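Local coordinates for protein beta-N-acetylhexosaminidase (Arthrobacter aurescens, PDB 3RCN) that probably hydrolyses terminal non-reducing N-acetyl-D-hexosamine residues in N-acetyl-beta-D-hexosaminides, as a member of glycosyl hydrolase family 20, at residues H8-A13 with T496-H502. Residues are numbered along the deposited sequence.
Sequences HQLIPA and TRLTGAH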
ATOM      1  N   HIS A   8      -9.686  28.274  11.867  1.00 55.13           N
ATOM      2  CA  HIS A   8      -9.800  27.047  11.093  1.00 48.78           C
ATOM      3  C   HIS A   8      -8.516  26.277  11.292  1.00 44.25           C
ATOM      4  O   HIS A   8      -7.486  26.858  11.625  1.00 44.22           O
ATOM      5  CB  HIS A   8      -9.966  27.342   9.607  1.00 50.62           C
ATOM      6  CG  HIS A   8      -8.684  27.695   8.927  1.00 50.45           C
ATOM      7  ND1 HIS A   8      -8.374  28.979   8.544  1.00 47.10           N
ATOM      8  CD2 HIS A   8      -7.615  26.931   8.590  1.00 46.02           C
ATOM      9  CE1 HIS A   8      -7.175  28.993   7.986  1.00 48.93           C
ATOM     10  NE2 HIS A   8      -6.692  27.763   8.010  1.00 45.09           N
ATOM     11  N   GLN A   9      -8.603  24.959  11.192  1.00 46.07           N
ATOM     12  CA  GLN A   9      -7.427  24.089  11.180  1.00 48.51           C
ATOM     13  C   GLN A   9      -6.885  23.533   9.853  1.00 55.42           C
ATOM     14  O   GLN A   9      -6.064  22.619   9.860  1.00 56.77           O
ATOM     15  CB  GLN A   9      -7.440  23.109  12.339  1.00 45.43           C
ATOM     16  CG  GLN A   9      -7.455  23.896  13.642  1.00 43.76           C
ATOM     17  CD  GLN A   9      -7.468  23.031  14.868  1.00 45.42           C
ATOM     18  OE1 GLN A   9      -8.284  22.106  14.997  1.00 45.78           O
ATOM     19  NE2 GLN A   9      -6.563  23.324  15.790  1.00 45.16           N
ATOM     20  N   LEU A  10      -7.446  24.001   8.738  1.00 53.53           N
ATOM     21  CA  LEU A  10      -7.041  23.595   7.383  1.00 39.71           C
ATOM     22  C   LEU A  10      -5.558  23.746   7.042  1.00 39.21           C
ATOM     23  O   LEU A  10      -4.958  24.793   7.291  1.00 40.99           O
ATOM     24  CB  LEU A  10      -7.832  24.406   6.365  1.00 30.65           C
ATOM     25  CG  LEU A  10      -9.338  24.412   6.594  1.00 31.34           C
ATOM     26  CD1 LEU A  10      -9.956  25.469   5.744  1.00 28.82           C
ATOM     27  CD2 LEU A  10      -9.921  23.042   6.267  1.00 27.57           C
ATOM     28  N   ILE A  11      -4.971  22.705   6.457  1.00 39.47           N
ATOM     29  CA  ILE A  11      -3.672  22.851   5.814  1.00 37.03           C
ATOM     30  C   ILE A  11      -3.747  22.230   4.424  1.00 40.61           C
ATOM     31  O   ILE A  11      -4.240  21.112   4.273  1.00 41.85           O
ATOM     32  CB  ILE A  11      -2.599  22.076   6.606  1.00 34.09           C
ATOM     33  CG1 ILE A  11      -2.291  22.765   7.931  1.00 35.40           C
ATOM     34  CG2 ILE A  11      -1.334  21.911   5.806  1.00 34.86           C
ATOM     35  CD1 ILE A  11      -1.384  21.958   8.817  1.00 30.07           C
ATOM     36  N   PRO A  12      -3.186  22.914   3.411  1.00 38.80           N
ATOM     37  CA  PRO A  12      -2.653  24.291   3.428  1.00 36.96           C
ATOM     38  C   PRO A  12      -3.734  25.316   3.784  1.00 37.34           C
ATOM     39  O   PRO A  12      -4.877  25.151   3.386  1.00 38.92           O
ATOM     40  CB  PRO A  12      -2.239  24.533   1.967  1.00 29.94           C
ATOM     41  CG  PRO A  12      -2.266  23.185   1.303  1.00 32.64           C
ATOM     42  CD  PRO A  12      -3.255  22.361   2.048  1.00 37.62           C
ATOM     43  N   ALA A  13      -3.374  26.372   4.502  1.00 40.77           N
ATOM     44  CA  ALA A  13      -4.324  27.436   4.828  1.00 41.87           C
ATOM     45  C   ALA A  13      -4.828  28.119   3.564  1.00 44.67           C
ATOM     46  O   ALA A  13      -4.031  28.519   2.725  1.00 47.61           O
ATOM     47  CB  ALA A  13      -3.667  28.460   5.742  1.00 42.58           C
ATOM     48  N   THR A 496      -0.029  24.746  15.814  1.00 48.21           N
ATOM     49  CA  THR A 496      -1.302  24.493  16.464  1.00 44.73           C
ATOM     50  C   THR A 496      -2.291  23.860  15.491  1.00 39.34           C
ATOM     51  O   THR A 496      -3.087  23.014  15.873  1.00 40.86           O
ATOM     52  CB  THR A 496      -1.890  25.784  17.090  1.00 51.49           C
ATOM     53  OG1 THR A 496      -2.450  26.617  16.066  1.00 52.24           O
ATOM     54  CG2 THR A 496      -0.801  26.559  17.831  1.00 50.14           C
ATOM     55  N   ARG A 497      -2.246  24.254  14.227  1.00 38.47           N
ATOM     56  CA  ARG A 497      -3.074  23.570  13.243  1.00 39.54           C
ATOM     57  C   ARG A 497      -2.549  22.154  12.944  1.00 42.96           C
ATOM     58  O   ARG A 497      -3.333  21.208  12.790  1.00 45.31           O
ATOM     59  CB  ARG A 497      -3.211  24.403  11.974  1.00 36.35           C
ATOM     60  CG  ARG A 497      -4.049  25.642  12.197  1.00 40.26           C
ATOM     61  CD  ARG A 497      -4.232  26.432  10.918  1.00 44.40           C
ATOM     62  NE  ARG A 497      -3.004  27.107  10.517  1.00 46.47           N
ATOM     63  CZ  ARG A 497      -2.487  27.052   9.294  1.00 48.43           C
ATOM     64  NH1 ARG A 497      -3.105  26.344   8.353  1.00 48.62           N
ATOM     65  NH2 ARG A 497      -1.360  27.702   9.013  1.00 40.84           N
ATOM     66  N   LEU A 498      -1.226  22.016  12.888  1.00 40.47           N
ATOM     67  CA  LEU A 498      -0.593  20.738  12.576  1.00 40.40           C
ATOM     68  C   LEU A 498      -0.938  19.705  13.637  1.00 41.06           C
ATOM     69  O   LEU A 498      -1.521  18.656  13.347  1.00 39.80           O
ATOM     70  CB  LEU A 498       0.928  20.903  12.481  1.00 39.84           C
ATOM     71  CG  LEU A 498       1.702  19.652  12.075  1.00 41.05           C
ATOM     72  CD1 LEU A 498       1.434  19.314  10.622  1.00 35.88           C
ATOM     73  CD2 LEU A 498       3.182  19.837  12.302  1.00 48.37           C
ATOM     74  N   THR A 499      -0.597  20.031  14.877  1.00 44.69           N
ATOM     75  CA  THR A 499      -0.845  19.142  16.002  1.00 47.86           C
ATOM     76  C   THR A 499      -2.336  19.040  16.322  1.00 50.04           C
ATOM     77  O   THR A 499      -2.833  17.961  16.629  1.00 50.90           O
ATOM     78  CB  THR A 499      -0.094  19.624  17.238  1.00 49.10           C
ATOM     79  OG1 THR A 499      -0.612  20.898  17.627  1.00 59.01           O
ATOM     80  CG2 THR A 499       1.385  19.776  16.923  1.00 37.84           C
ATOM     81  N   GLY A 500      -3.045  20.161  16.227  1.00 52.10           N
ATOM     82  CA  GLY A 500      -4.470  20.210  16.510  1.00 49.25           C
ATOM     83  C   GLY A 500      -5.339  19.336  15.620  1.00 56.26           C
ATOM     84  O   GLY A 500      -6.230  18.654  16.114  1.00 60.87           O
ATOM     85  N   ALA A 501      -5.093  19.360  14.311  1.00 53.23           N
ATOM     86  CA  ALA A 501      -5.921  18.629  13.340  1.00 44.76           C
ATOM     87  C   ALA A 501      -5.146  17.717  12.371  1.00 49.17           C
ATOM     88  O   ALA A 501      -5.442  16.523  12.252  1.00 48.63           O
ATOM     89  CB  ALA A 501      -6.861  19.563  12.591  1.00 34.31           C
ATOM     90  N   HIS A 502      -4.235  18.320  11.608  1.00 41.67           N
ATOM     91  CA  HIS A 502      -3.568  17.657  10.482  1.00 37.04           C
ATOM     92  C   HIS A 502      -2.842  16.337  10.750  1.00 36.81           C
ATOM     93  O   HIS A 502      -2.903  15.423   9.925  1.00 35.15           O
ATOM     94  CB  HIS A 502      -2.618  18.621   9.778  1.00 38.15           C
ATOM     95  CG  HIS A 502      -2.369  18.271   8.343  1.00 36.17           C
ATOM     96  ND1 HIS A 502      -3.348  18.354   7.382  1.00 37.97           N
ATOM     97  CD2 HIS A 502      -1.256  17.814   7.718  1.00 31.78           C
ATOM     98  CE1 HIS A 502      -2.847  17.978   6.213  1.00 35.71           C
ATOM     99  NE2 HIS A 502      -1.586  17.642   6.394  1.00 37.80           N
TER
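A loop packs here against one face of a helix: the irregular N-terminal loop 8-13, just ahead of strand 16-26, lies along part of helix 491-508. R497 contributes the largest share of the interface. Its long aliphatic stem runs beside the loop, with R497 CG 3.9 Å from Q9 CA, and R497 NH1 makes a short but poorly angled, weak hydrogen bond to L10 O (2.6 Å). Salt bridges to E480 and E493 hold the rest of the guanidinium, so arginine suits a buried place where both carboxylates and a backbone carbonyl need donors. A13 CB lies 3.4 Å from R497 NH1, and the A13 backbone N bonds to the same E480 carboxylate. I11 makes the main apolar contact with L498 and H502. I11 CD1 sits 3.7 Å from H502 CB and 4.3 Å from L498 CD1, while I11 CB lies over the face of the H502 imidazole, 4.1 Å from the ring centroid, in a CH-pi contact; that ring also hydrogen-bonds H167. Small residues let Q9 come close to the helix: Q9 CB meets A501 CB at 3.6 Å, and Q9 NE2 approaches G500 CA to 3.8 Å, where a beta carbon on residue 500 would clash. The helix has a wider pi-type turn at 498-502, and the CA-to-CB bonds of A501 and H502 both point toward the loop. L10 turns away toward helix 95-109. The contact thus joins the N-terminal alpha/beta domain to a helix following the last strand of the TIM-barrel catalytic domain, the two-domain architecture familiar in family 20 hexosaminidases.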